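Local coordinates for protein linoleate 11-lipoxygenase (Gaeumannomyces graminis, PDB 5FX8) that oxygenates linoleic and alpha-linolenic acids at a catalytic manganese ion, giving 11S- and 13R-hydroperoxy fatty acids, at residues A[70-75]-A[445-450]; A[117-122]-A[528-533]. All blocks are in the same frame, centred on the assembly; numbering follows the deposited sequence.

How the contacts relate
Along the chain the segments alternate: 70-75, 117-122, 445-450, 528-533. Each contact brings together parts of the chain some 370 to 410 residues apart, and the two spans overlap within the one lipoxygenase fold. The centres of contacts 1 and 2 lie 43 Å apart, and their nearest atoms are about 26 Å apart, so neither touches the other. Helix 86-124 links the two regions: its early residues L88 and I92 pack against F70 beside contact 1, and its far end supplies 117-122 to contact 2. Contact 1 joins a small hairpin to the loop leading to helix 460-481, the helix that carries the manganese ligand H478; contact 2 pairs two helices beside a glycan.

Contact 1. Residues A[70-75]-A[445-450]; sequences FLYGPS and GPAQVR
With chi1 at -63°, Y72 has CG anti to its carbonyl carbon, and this swings the ring out from strand 71-73 toward P446 and A447. One face of the ring takes A447: the CA lies 4.1 Å from the ring centroid and 24° off the ring normal, a CH-pi contact displaced toward the rim. The methyl goes to the phenol end, where A447 CB is 3.6 Å from Y72 CZ. P446 joins from the preceding position, its ring set at a slant to the tyrosine and bringing CB to 4.0 Å from Y72 CE2. No hydrogen bond runs between the two segments. The hydroxyl of Y72 is instead hydrogen-bonded to the E442 carboxylate, on helix 434-444, and that bond fixes the far end of the ring while A447 lies over its face.

The strand is one half of a two-stranded antiparallel sheet with 83-85, with backbone bonds from L71 to T85 and from G73 to Y83. The opposing segment leaves helix 434-444 at G445 and turns back, with a weak bond from Q448 N to G445 O. Both Y72 and A447 also lean on A303 of helix 268-305, the long helix that supplies the manganese ligands H290 and H294, though the contact itself lies away from the metal site.

Contact 2. Residues A[117-122]-A[528-533]; sequences ETFADI and QAVEQV. With NAG (2-acetamido-2-deoxy-beta-D-glucopyranose), chain K.
V530 sets its CG2 methyl against T118, F119 and I122 of segment 117-122, on helix 86-124. F119 CD1 and I122 CD1 each approach V530 CG2 to 4.0 Å, and T118 CG2 lies slightly farther off. T118 and I122 each lie alongside V530 and point the opposite way to it, whereas the phenylalanine lies roughly perpendicular to it, its ring set obliquely to the methyl.

The other branch of the valine has a different neighbour. Chi1 of 176° leaves CG1 anti to the backbone N of V530, and from there it comes within 4.0 Å of C8, the acetyl methyl of an N-acetylglucosamine. That C8 also lies 3.7 Å from F119 CB, so the methyl touches a side chain from each helix. E531, its chain bent at chi2, reaches the same acetyl group; its carboxylate lies close to O7, but both are acceptors and this is no hydrogen bond. Y112 of the second subunit is hydrogen-bonded to the same sugar, and N116, just before the segment, is a glycosylation site. The T118 hydroxyl turns back to its own helix and bonds to the E114 carbonyl.

The axes of segments 117-122 and 528-533 come within 9.9 Å at 153°, so here helices 86-124 and 526-539 pack nearly antiparallel in the mainly helical lipoxygenase fold, with a carbohydrate acetyl group wedged in at the margin.

Contact 1. Residues A[70-75]-A[445-450]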
loop_
_atom_site.group_PDB
_atom_site.type_symbol
_atom_site.label_atom_id
_atom_site.label_comp_id
_atom_site.label_asym_id
_atom_site.label_seq_id
_atom_site.Cartn_x
_atom_site.Cartn_y
_atom_site.Cartn_z
ATOM N N PHE A 70 -19.374 -1.177 21.100
ATOM C CA PHE A 70 -18.499 -1.700 20.058
ATOM C C PHE A 70 -18.723 -3.203 19.963
ATOM O O PHE A 70 -18.226 -3.965 20.786
ATOM C CB PHE A 70 -17.079 -1.337 20.372
ATOM C CG PHE A 70 -16.085 -1.745 19.359
ATOM C CD1 PHE A 70 -15.583 -3.041 19.319
ATOM C CD2 PHE A 70 -15.547 -0.803 18.510
ATOM C CE1 PHE A 70 -14.600 -3.391 18.399
ATOM C CE2 PHE A 70 -14.576 -1.149 17.595
ATOM C CZ PHE A 70 -14.099 -2.441 17.541
ATOM N N LEU A 71 -19.475 -3.627 18.950
ATOM C CA LEU A 71 -20.041 -4.966 18.878
ATOM C C LEU A 71 -19.456 -5.726 17.707
ATOM O O LEU A 71 -18.956 -5.144 16.743
ATOM C CB LEU A 71 -21.567 -4.913 18.750
ATOM C CG LEU A 71 -22.306 -4.024 19.773
ATOM C CD1 LEU A 71 -23.766 -3.945 19.492
ATOM C CD2 LEU A 71 -22.156 -4.556 21.138
ATOM N N TYR A 72 -19.518 -7.045 17.811
ATOM C CA TYR A 72 -19.119 -7.904 16.713
ATOM C C TYR A 72 -20.251 -7.964 15.709
ATOM O O TYR A 72 -21.352 -8.406 16.046
ATOM C CB TYR A 72 -18.790 -9.307 17.202
ATOM C CG TYR A 72 -17.637 -9.383 18.138
ATOM C CD1 TYR A 72 -16.388 -8.947 17.755
ATOM C CD2 TYR A 72 -17.792 -9.908 19.399
ATOM C CE1 TYR A 72 -15.340 -9.013 18.609
ATOM C CE2 TYR A 72 -16.764 -9.978 20.240
ATOM C CZ TYR A 72 -15.539 -9.528 19.844
ATOM O OH TYR A 72 -14.503 -9.603 20.715
ATOM N N GLY A 73 -19.980 -7.555 14.474
ATOM C CA GLY A 73 -20.969 -7.593 13.427
ATOM C C GLY A 73 -20.652 -8.648 12.396
ATOM O O GLY A 73 -19.610 -9.293 12.436
ATOM N N PRO A 74 -21.542 -8.836 11.425
ATOM C CA PRO A 74 -21.274 -9.828 10.386
ATOM C C PRO A 74 -20.010 -9.490 9.623
ATOM O O PRO A 74 -19.589 -8.337 9.543
ATOM C CB PRO A 74 -22.502 -9.738 9.489
ATOM C CG PRO A 74 -23.514 -9.083 10.319
ATOM C CD PRO A 74 -22.806 -8.126 11.159
ATOM N N SER A 75 -19.403 -10.534 9.069
ATOM C CA SER A 75 -18.254 -10.384 8.206
ATOM C C SER A 75 -18.654 -9.647 6.935
ATOM O O SER A 75 -19.659 -9.965 6.304
ATOM C CB SER A 75 -17.693 -11.767 7.898
ATOM O OG SER A 75 -16.591 -11.744 7.016
ATOM N N GLY A 445 -12.944 -16.833 22.494
ATOM C CA GLY A 445 -14.342 -17.121 22.676
ATOM C C GLY A 445 -15.265 -16.352 21.762
ATOM O O GLY A 445 -15.540 -16.769 20.642
ATOM N N PRO A 446 -15.779 -15.220 22.235
ATOM C CA PRO A 446 -16.790 -14.489 21.455
ATOM C C PRO A 446 -16.290 -13.987 20.119
ATOM O O PRO A 446 -17.026 -14.058 19.133
ATOM C CB PRO A 446 -17.161 -13.312 22.361
ATOM C CG PRO A 446 -16.686 -13.652 23.662
ATOM C CD PRO A 446 -15.583 -14.644 23.565
ATOM N N ALA A 447 -15.073 -13.456 20.063
ATOM C CA ALA A 447 -14.537 -12.963 18.807
ATOM C C ALA A 447 -14.310 -14.077 17.798
ATOM O O ALA A 447 -14.265 -13.795 16.595
ATOM C CB ALA A 447 -13.233 -12.214 19.056
ATOM N N GLN A 448 -14.152 -15.318 18.268
ATOM C CA GLN A 448 -13.979 -16.507 17.432
ATOM C C GLN A 448 -12.727 -16.437 16.579
ATOM O O GLN A 448 -12.754 -16.798 15.409
ATOM C CB GLN A 448 -15.188 -16.763 16.533
ATOM C CG GLN A 448 -16.481 -17.093 17.254
ATOM C CD GLN A 448 -17.659 -17.326 16.304
ATOM O OE1 GLN A 448 -17.534 -17.254 15.074
ATOM N NE2 GLN A 448 -18.813 -17.592 16.879
ATOM N N VAL A 449 -11.632 -15.983 17.158
ATOM C CA VAL A 449 -10.339 -15.992 16.482
ATOM C C VAL A 449 -9.791 -17.414 16.427
ATOM O O VAL A 449 -9.800 -18.139 17.424
ATOM C CB VAL A 449 -9.362 -15.053 17.205
ATOM C CG1 VAL A 449 -8.034 -15.066 16.521
ATOM C CG2 VAL A 449 -9.917 -13.630 17.277
ATOM N N ARG A 450 -9.304 -17.818 15.262
ATOM C CA ARG A 450 -8.678 -19.122 15.066
ATOM C C ARG A 450 -7.205 -19.126 15.446
ATOM O O ARG A 450 -6.450 -18.237 15.055
ATOM C CB ARG A 450 -8.776 -19.565 13.606
ATOM C CG ARG A 450 -9.949 -20.425 13.319
ATOM C CD ARG A 450 -9.904 -21.003 11.947
ATOM N NE ARG A 450 -11.262 -21.132 11.439
ATOM C CZ ARG A 450 -11.545 -21.170 10.157
ATOM N NH1 ARG A 450 -10.559 -21.085 9.282
ATOM N NH2 ARG A 450 -12.799 -21.281 9.746
#

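Contact 2. Residues A[117-122]-A[528-533]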
loop_
_atom_site.group_PDB
_atom_site.type_symbol
_atom_site.label_atom_id
_atom_site.label_comp_id
_atom_site.label_asym_id
_atom_site.label_seq_id
_atom_site.Cartn_x
_atom_site.Cartn_y
_atom_site.Cartn_z
ATOM N N GLU A 117 -0.935 10.430 -19.214
ATOM C CA GLU A 117 0.288 10.723 -19.949
ATOM C C GLU A 117 0.844 9.464 -20.596
ATOM O O GLU A 117 1.212 9.466 -21.778
ATOM C CB GLU A 117 1.322 11.361 -19.032
ATOM C CG GLU A 117 0.955 12.762 -18.499
ATOM C CD GLU A 117 1.792 13.170 -17.262
ATOM O OE1 GLU A 117 2.708 12.407 -16.888
ATOM O OE2 GLU A 117 1.530 14.229 -16.642
ATOM N N THR A 118 0.896 8.375 -19.835
ATOM C CA THR A 118 1.400 7.121 -20.370
ATOM C C THR A 118 0.641 6.719 -21.625
ATOM O O THR A 118 1.241 6.311 -22.626
ATOM C CB THR A 118 1.284 6.032 -19.305
ATOM O OG1 THR A 118 1.980 6.441 -18.122
ATOM C CG2 THR A 118 1.850 4.736 -19.810
ATOM N N PHE A 119 -0.689 6.813 -21.580
ATOM C CA PHE A 119 -1.486 6.390 -22.726
ATOM C C PHE A 119 -1.254 7.302 -23.920
ATOM O O PHE A 119 -1.218 6.838 -25.066
ATOM C CB PHE A 119 -2.967 6.360 -22.356
ATOM C CG PHE A 119 -3.858 5.753 -23.412
ATOM C CD1 PHE A 119 -3.679 4.445 -23.833
ATOM C CD2 PHE A 119 -4.908 6.486 -23.954
ATOM C CE1 PHE A 119 -4.516 3.891 -24.778
ATOM C CE2 PHE A 119 -5.738 5.929 -24.887
ATOM C CZ PHE A 119 -5.539 4.630 -25.298
ATOM N N ALA A 120 -1.105 8.602 -23.678
ATOM C CA ALA A 120 -0.805 9.485 -24.790
ATOM C C ALA A 120 0.506 9.088 -25.451
ATOM O O ALA A 120 0.597 9.033 -26.678
ATOM C CB ALA A 120 -0.776 10.932 -24.314
ATOM N N ASP A 121 1.513 8.744 -24.653
ATOM C CA ASP A 121 2.796 8.325 -25.206
ATOM C C ASP A 121 2.677 7.032 -26.012
ATOM O O ASP A 121 3.138 6.952 -27.159
ATOM C CB ASP A 121 3.795 8.171 -24.070
ATOM C CG ASP A 121 5.165 7.805 -24.555
ATOM O OD1 ASP A 121 5.879 8.706 -25.036
ATOM O OD2 ASP A 121 5.537 6.619 -24.445
ATOM N N ILE A 122 2.078 6.000 -25.425
ATOM C CA ILE A 122 1.946 4.731 -26.131
ATOM C C ILE A 122 1.190 4.930 -27.431
ATOM O O ILE A 122 1.630 4.499 -28.503
ATOM C CB ILE A 122 1.256 3.695 -25.235
ATOM C CG1 ILE A 122 2.120 3.406 -24.014
ATOM C CG2 ILE A 122 1.013 2.449 -25.978
ATOM C CD1 ILE A 122 1.542 2.339 -23.149
ATOM N N GLN A 528 -6.184 -1.053 -21.857
ATOM C CA GLN A 528 -6.391 -1.972 -20.761
ATOM C C GLN A 528 -5.125 -2.123 -19.936
ATOM O O GLN A 528 -5.195 -2.230 -18.709
ATOM C CB GLN A 528 -6.863 -3.311 -21.316
ATOM C CG GLN A 528 -8.119 -3.187 -22.124
ATOM C CD GLN A 528 -8.468 -4.411 -22.923
ATOM O OE1 GLN A 528 -7.608 -5.080 -23.486
ATOM N NE2 GLN A 528 -9.751 -4.708 -22.985
ATOM N N ALA A 529 -3.964 -2.111 -20.601
ATOM C CA ALA A 529 -2.678 -2.218 -19.931
ATOM C C ALA A 529 -2.394 -0.991 -19.086
ATOM O O ALA A 529 -1.923 -1.103 -17.947
ATOM C CB ALA A 529 -1.576 -2.405 -20.963
ATOM N N VAL A 530 -2.661 0.191 -19.635
ATOM C CA VAL A 530 -2.536 1.407 -18.844
ATOM C C VAL A 530 -3.491 1.366 -17.668
ATOM O O VAL A 530 -3.196 1.895 -16.594
ATOM C CB VAL A 530 -2.766 2.646 -19.729
ATOM C CG1 VAL A 530 -2.739 3.892 -18.925
ATOM C CG2 VAL A 530 -1.692 2.722 -20.754
ATOM N N GLU A 531 -4.634 0.722 -17.838
ATOM C CA GLU A 531 -5.621 0.726 -16.773
ATOM C C GLU A 531 -5.227 -0.242 -15.669
ATOM O O GLU A 531 -5.520 -0.006 -14.487
ATOM C CB GLU A 531 -6.992 0.394 -17.356
ATOM C CG GLU A 531 -8.104 1.344 -16.961
ATOM C CD GLU A 531 -7.746 2.812 -17.141
ATOM O OE1 GLU A 531 -7.885 3.323 -18.273
ATOM O OE2 GLU A 531 -7.348 3.461 -16.139
ATOM N N GLN A 532 -4.553 -1.333 -16.038
ATOM C CA GLN A 532 -4.006 -2.223 -15.031
ATOM C C GLN A 532 -2.895 -1.522 -14.264
ATOM O O GLN A 532 -2.945 -1.419 -13.032
ATOM C CB GLN A 532 -3.526 -3.519 -15.677
ATOM C CG GLN A 532 -2.487 -4.240 -14.836
ATOM C CD GLN A 532 -2.282 -5.712 -15.161
ATOM O OE1 GLN A 532 -3.042 -6.337 -15.897
ATOM N NE2 GLN A 532 -1.235 -6.268 -14.601
ATOM N N VAL A 533 -1.934 -0.944 -14.978
ATOM C CA VAL A 533 -0.867 -0.280 -14.250
ATOM C C VAL A 533 -1.422 0.858 -13.404
ATOM O O VAL A 533 -0.900 1.143 -12.332
ATOM C CB VAL A 533 0.255 0.178 -15.202
ATOM C CG1 VAL A 533 1.378 0.778 -14.422
ATOM C CG2 VAL A 533 0.789 -0.983 -15.915
HETATM C C1 NAG K . -7.346 9.608 -17.412
HETATM C C2 NAG K . -7.533 8.114 -17.423
HETATM C C3 NAG K . -9.002 7.769 -17.247
HETATM C C4 NAG K . -9.525 8.412 -15.978
HETATM C C5 NAG K . -9.277 9.901 -16.056
HETATM C C6 NAG K . -9.673 10.630 -14.808
HETATM C C7 NAG K . -6.300 6.456 -18.741
HETATM C C8 NAG K . -5.829 6.076 -20.103
HETATM N N2 NAG K . -7.019 7.574 -18.665
HETATM O O3 NAG K . -9.155 6.368 -17.116
HETATM O O4 NAG K . -10.910 8.142 -15.826
HETATM O O5 NAG K . -7.879 10.140 -16.234
HETATM O O6 NAG K . -9.316 11.996 -14.948
HETATM O O7 NAG K . -6.061 5.776 -17.765
#